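Local coordinates for protein serine-threonine phosphatase 2C (Toxoplasma gondii, PDB 2I44) that binds calcium ions and probably removes phosphate from phosphoserine and phosphothreonine in proteins, at residues Met261-Asp266 against Met316-Lys321. Numbering follows the deposited sequence.
Sequences MILATD and MTVFFK. With CA (calcium ion), chain D.
Phe320 CG lies anti to its carbonyl carbon, beside the backbone N (chi1 -58°), and the far end of the ring comes nearer Met261, CZ 3.9 Å from Met261 CB in an oblique approach. Met261, a selenomethionine like Met316, sets CG anti to its backbone N (chi1 178°), and the tail beyond leads away from the neighbouring strand toward Ile160 and Met162. The two strands run antiparallel. Met261 and Val318 form one hydrogen-bonded pair, Met261 N reaching Val318 O at 2.8 Å and Val318 N returning to Met261 O. Leu263 and Met316 form the second, with Leu263 N to Met316 O at 2.9 Å and Met316 N to Leu263 O. Between them Ile262 and Thr317 make the non-hydrogen-bonded pair, where Ile262 CA also directs a C-H toward Met316 O at 3.4 Å. Their side chains lie side by side, Ile262 CG1 to Thr317 CG2 4.2 Å, on the sheet face where Ile262 packs on Ala277 and Ala281 of helix 274-286. The other face carries Met261, Leu263, Met316 and Val318: the CB atoms of Leu263 and Met316 stand 4.2 Å apart, Leu263 CD1 lies diagonally near Val318 CG2, and Phe56 of strand 53-62 touches both Leu263 and Val318. Past the paired residues, Thr265 takes the N-cap position of helix 266-269, and its OG1 hydrogen-bonds Asp38. Next to it, Asp266 OD1 binds a calcium ion at 2.3 Å, together with Asp60, Asp311 and three waters. A central antiparallel strand pair between a helix and a second sheet, leading at one end into an aspartate metal site, is characteristic of the PP2C alpha-beta-beta-alpha sandwich.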
HETATM    1  N   MSE A 261     -11.191  -7.824  -1.063  1.00 20.53           N
HETATM    2  CA  MSE A 261     -10.292  -6.768  -0.634  1.00 20.23           C
HETATM    3  C   MSE A 261      -9.602  -6.295  -1.903  1.00 20.03           C
HETATM    4  O   MSE A 261      -9.225  -7.109  -2.751  1.00 20.96           O
HETATM    5  CB  MSE A 261      -9.275  -7.316   0.375  1.00 21.71           C
HETATM    6  CG  MSE A 261      -8.245  -6.302   0.855  1.00 24.54           C
HETATM    7 SE   MSE A 261      -7.091  -7.032   2.247  1.00 37.87          SE
HETATM    8  CE  MSE A 261      -7.796  -6.048   3.747  1.00 26.50           C
ATOM      9  N   ILE A 262      -9.458  -4.982  -2.046  1.00 18.59           N
ATOM     10  CA  ILE A 262      -8.824  -4.420  -3.231  1.00 17.48           C
ATOM     11  C   ILE A 262      -7.704  -3.466  -2.846  1.00 17.97           C
ATOM     12  O   ILE A 262      -7.941  -2.445  -2.195  1.00 17.56           O
ATOM     13  CB  ILE A 262      -9.845  -3.638  -4.101  1.00 17.93           C
ATOM     14  CG1 ILE A 262     -10.978  -4.565  -4.546  1.00 17.99           C
ATOM     15  CG2 ILE A 262      -9.142  -3.031  -5.314  1.00 15.66           C
ATOM     16  CD1 ILE A 262     -12.072  -3.860  -5.329  1.00 17.89           C
ATOM     17  N   LEU A 263      -6.483  -3.808  -3.235  1.00 16.56           N
ATOM     18  CA  LEU A 263      -5.347  -2.942  -2.965  1.00 16.30           C
ATOM     19  C   LEU A 263      -5.068  -2.248  -4.293  1.00 15.37           C
ATOM     20  O   LEU A 263      -4.947  -2.910  -5.326  1.00 18.41           O
ATOM     21  CB  LEU A 263      -4.121  -3.749  -2.516  1.00 15.17           C
ATOM     22  CG  LEU A 263      -4.226  -4.541  -1.204  1.00 18.91           C
ATOM     23  CD1 LEU A 263      -4.894  -5.882  -1.458  1.00 16.89           C
ATOM     24  CD2 LEU A 263      -2.831  -4.758  -0.614  1.00 16.88           C
ATOM     25  N   ALA A 264      -4.978  -0.923  -4.276  1.00 13.31           N
ATOM     26  CA  ALA A 264      -4.734  -0.185  -5.506  1.00 14.44           C
ATOM     27  C   ALA A 264      -4.106   1.192  -5.291  1.00 12.47           C
ATOM     28  O   ALA A 264      -4.183   1.770  -4.206  1.00 11.95           O
ATOM     29  CB  ALA A 264      -6.046  -0.046  -6.278  1.00 10.92           C
ATOM     30  N   THR A 265      -3.479   1.712  -6.337  1.00 14.28           N
ATOM     31  CA  THR A 265      -2.861   3.032  -6.278  1.00 14.28           C
ATOM     32  C   THR A 265      -3.916   4.095  -6.576  1.00 15.64           C
ATOM     33  O   THR A 265      -5.041   3.765  -6.990  1.00 14.92           O
ATOM     34  CB  THR A 265      -1.715   3.157  -7.300  1.00 13.62           C
ATOM     35  OG1 THR A 265      -2.208   2.878  -8.614  1.00 18.43           O
ATOM     36  CG2 THR A 265      -0.612   2.177  -6.970  1.00 11.70           C
ATOM     37  N   ASP A 266      -3.556   5.363  -6.374  1.00 16.34           N
ATOM     38  CA  ASP A 266      -4.490   6.452  -6.623  1.00 14.93           C
ATOM     39  C   ASP A 266      -4.842   6.528  -8.095  1.00 15.21           C
ATOM     40  O   ASP A 266      -5.778   7.218  -8.487  1.00 13.36           O
ATOM     41  CB  ASP A 266      -3.931   7.798  -6.121  1.00 18.05           C
ATOM     42  CG  ASP A 266      -2.651   8.229  -6.834  1.00 18.91           C
ATOM     43  OD1 ASP A 266      -2.173   7.520  -7.744  1.00 19.18           O
ATOM     44  OD2 ASP A 266      -2.117   9.295  -6.469  1.00 23.34           O
HETATM   45  N   MSE A 316      -5.020  -4.927  -7.321  1.00 17.01           N
HETATM   46  CA  MSE A 316      -4.799  -6.285  -6.851  1.00 19.63           C
HETATM   47  C   MSE A 316      -6.098  -6.648  -6.146  1.00 19.02           C
HETATM   48  O   MSE A 316      -6.478  -5.998  -5.175  1.00 19.12           O
HETATM   49  CB  MSE A 316      -3.623  -6.324  -5.859  1.00 20.94           C
HETATM   50  CG  MSE A 316      -3.268  -7.717  -5.330  1.00 25.03           C
HETATM   51 SE   MSE A 316      -1.805  -7.705  -4.026  1.00 36.08          SE
HETATM   52  CE  MSE A 316      -0.324  -7.645  -5.260  1.00 25.35           C
ATOM     53  N   THR A 317      -6.789  -7.665  -6.653  1.00 19.20           N
ATOM     54  CA  THR A 317      -8.050  -8.103  -6.071  1.00 19.37           C
ATOM     55  C   THR A 317      -7.903  -9.420  -5.316  1.00 19.88           C
ATOM     56  O   THR A 317      -7.293 -10.364  -5.810  1.00 19.44           O
ATOM     57  CB  THR A 317      -9.137  -8.269  -7.163  1.00 21.51           C
ATOM     58  OG1 THR A 317      -8.621  -9.051  -8.250  1.00 19.35           O
ATOM     59  CG2 THR A 317      -9.574  -6.908  -7.690  1.00 20.66           C
ATOM     60  N   VAL A 318      -8.466  -9.474  -4.114  1.00 19.44           N
ATOM     61  CA  VAL A 318      -8.395 -10.670  -3.287  1.00 21.11           C
ATOM     62  C   VAL A 318      -9.800 -11.065  -2.835  1.00 22.35           C
ATOM     63  O   VAL A 318     -10.476 -10.303  -2.150  1.00 21.71           O
ATOM     64  CB  VAL A 318      -7.515 -10.425  -2.035  1.00 20.97           C
ATOM     65  CG1 VAL A 318      -7.414 -11.698  -1.208  1.00 21.61           C
ATOM     66  CG2 VAL A 318      -6.129  -9.940  -2.457  1.00 20.08           C
ATOM     67  N   PHE A 319     -10.240 -12.253  -3.230  1.00 23.47           N
ATOM     68  CA  PHE A 319     -11.567 -12.730  -2.850  1.00 24.09           C
ATOM     69  C   PHE A 319     -11.417 -13.825  -1.803  1.00 25.64           C
ATOM     70  O   PHE A 319     -10.836 -14.876  -2.069  1.00 25.76           O
ATOM     71  CB  PHE A 319     -12.312 -13.271  -4.077  1.00 24.06           C
ATOM     72  CG  PHE A 319     -12.644 -12.218  -5.102  1.00 23.91           C
ATOM     73  CD1 PHE A 319     -13.862 -11.543  -5.059  1.00 23.83           C
ATOM     74  CD2 PHE A 319     -11.729 -11.888  -6.097  1.00 23.80           C
ATOM     75  CE1 PHE A 319     -14.162 -10.554  -5.989  1.00 25.90           C
ATOM     76  CE2 PHE A 319     -12.019 -10.898  -7.036  1.00 26.16           C
ATOM     77  CZ  PHE A 319     -13.236 -10.230  -6.983  1.00 26.50           C
ATOM     78  N   PHE A 320     -11.937 -13.564  -0.611  1.00 25.04           N
ATOM     79  CA  PHE A 320     -11.855 -14.510   0.484  1.00 27.28           C
ATOM     80  C   PHE A 320     -12.724 -15.738   0.225  1.00 29.55           C
ATOM     81  O   PHE A 320     -13.656 -15.697  -0.576  1.00 29.53           O
ATOM     82  CB  PHE A 320     -12.292 -13.823   1.778  1.00 25.69           C
ATOM     83  CG  PHE A 320     -11.470 -12.611   2.124  1.00 26.21           C
ATOM     84  CD1 PHE A 320     -10.130 -12.742   2.487  1.00 24.36           C
ATOM     85  CD2 PHE A 320     -12.030 -11.337   2.067  1.00 25.49           C
ATOM     86  CE1 PHE A 320      -9.357 -11.621   2.790  1.00 25.78           C
ATOM     87  CE2 PHE A 320     -11.264 -10.206   2.368  1.00 25.45           C
ATOM     88  CZ  PHE A 320      -9.923 -10.350   2.730  1.00 25.16           C
ATOM     89  N   LYS A 321     -12.404 -16.833   0.901  1.00 32.90           N
ATOM     90  CA  LYS A 321     -13.165 -18.068   0.755  1.00 33.93           C
ATOM     91  C   LYS A 321     -13.371 -18.704   2.120  1.00 35.92           C
ATOM     92  O   LYS A 321     -12.707 -18.251   3.077  1.00 38.01           O
ATOM     93  CB  LYS A 321     -12.427 -19.042  -0.167  1.00 33.46           C
ATOM     94  CG  LYS A 321     -12.456 -18.632  -1.629  1.00 34.92           C
ATOM     95  CD  LYS A 321     -11.828 -19.672  -2.548  1.00 33.07           C
ATOM     96  CE  LYS A 321     -10.317 -19.717  -2.413  1.00 32.69           C
ATOM     97  NZ  LYS A 321      -9.724 -20.602  -3.463  1.00 33.69           N
TER
HETATM   98 CA    CA D 401      -0.100   7.491  -8.788  1.00 26.90          CA
HETATM   99  O   HOH W   1       0.105   9.073  -7.699  1.00 28.30           O
HETATM  100  O   HOH W   2      -0.409   5.308  -9.515  1.00 15.94           O
HETATM  101  O   HOH W   3       1.584   7.824  -9.995  1.00 18.46           O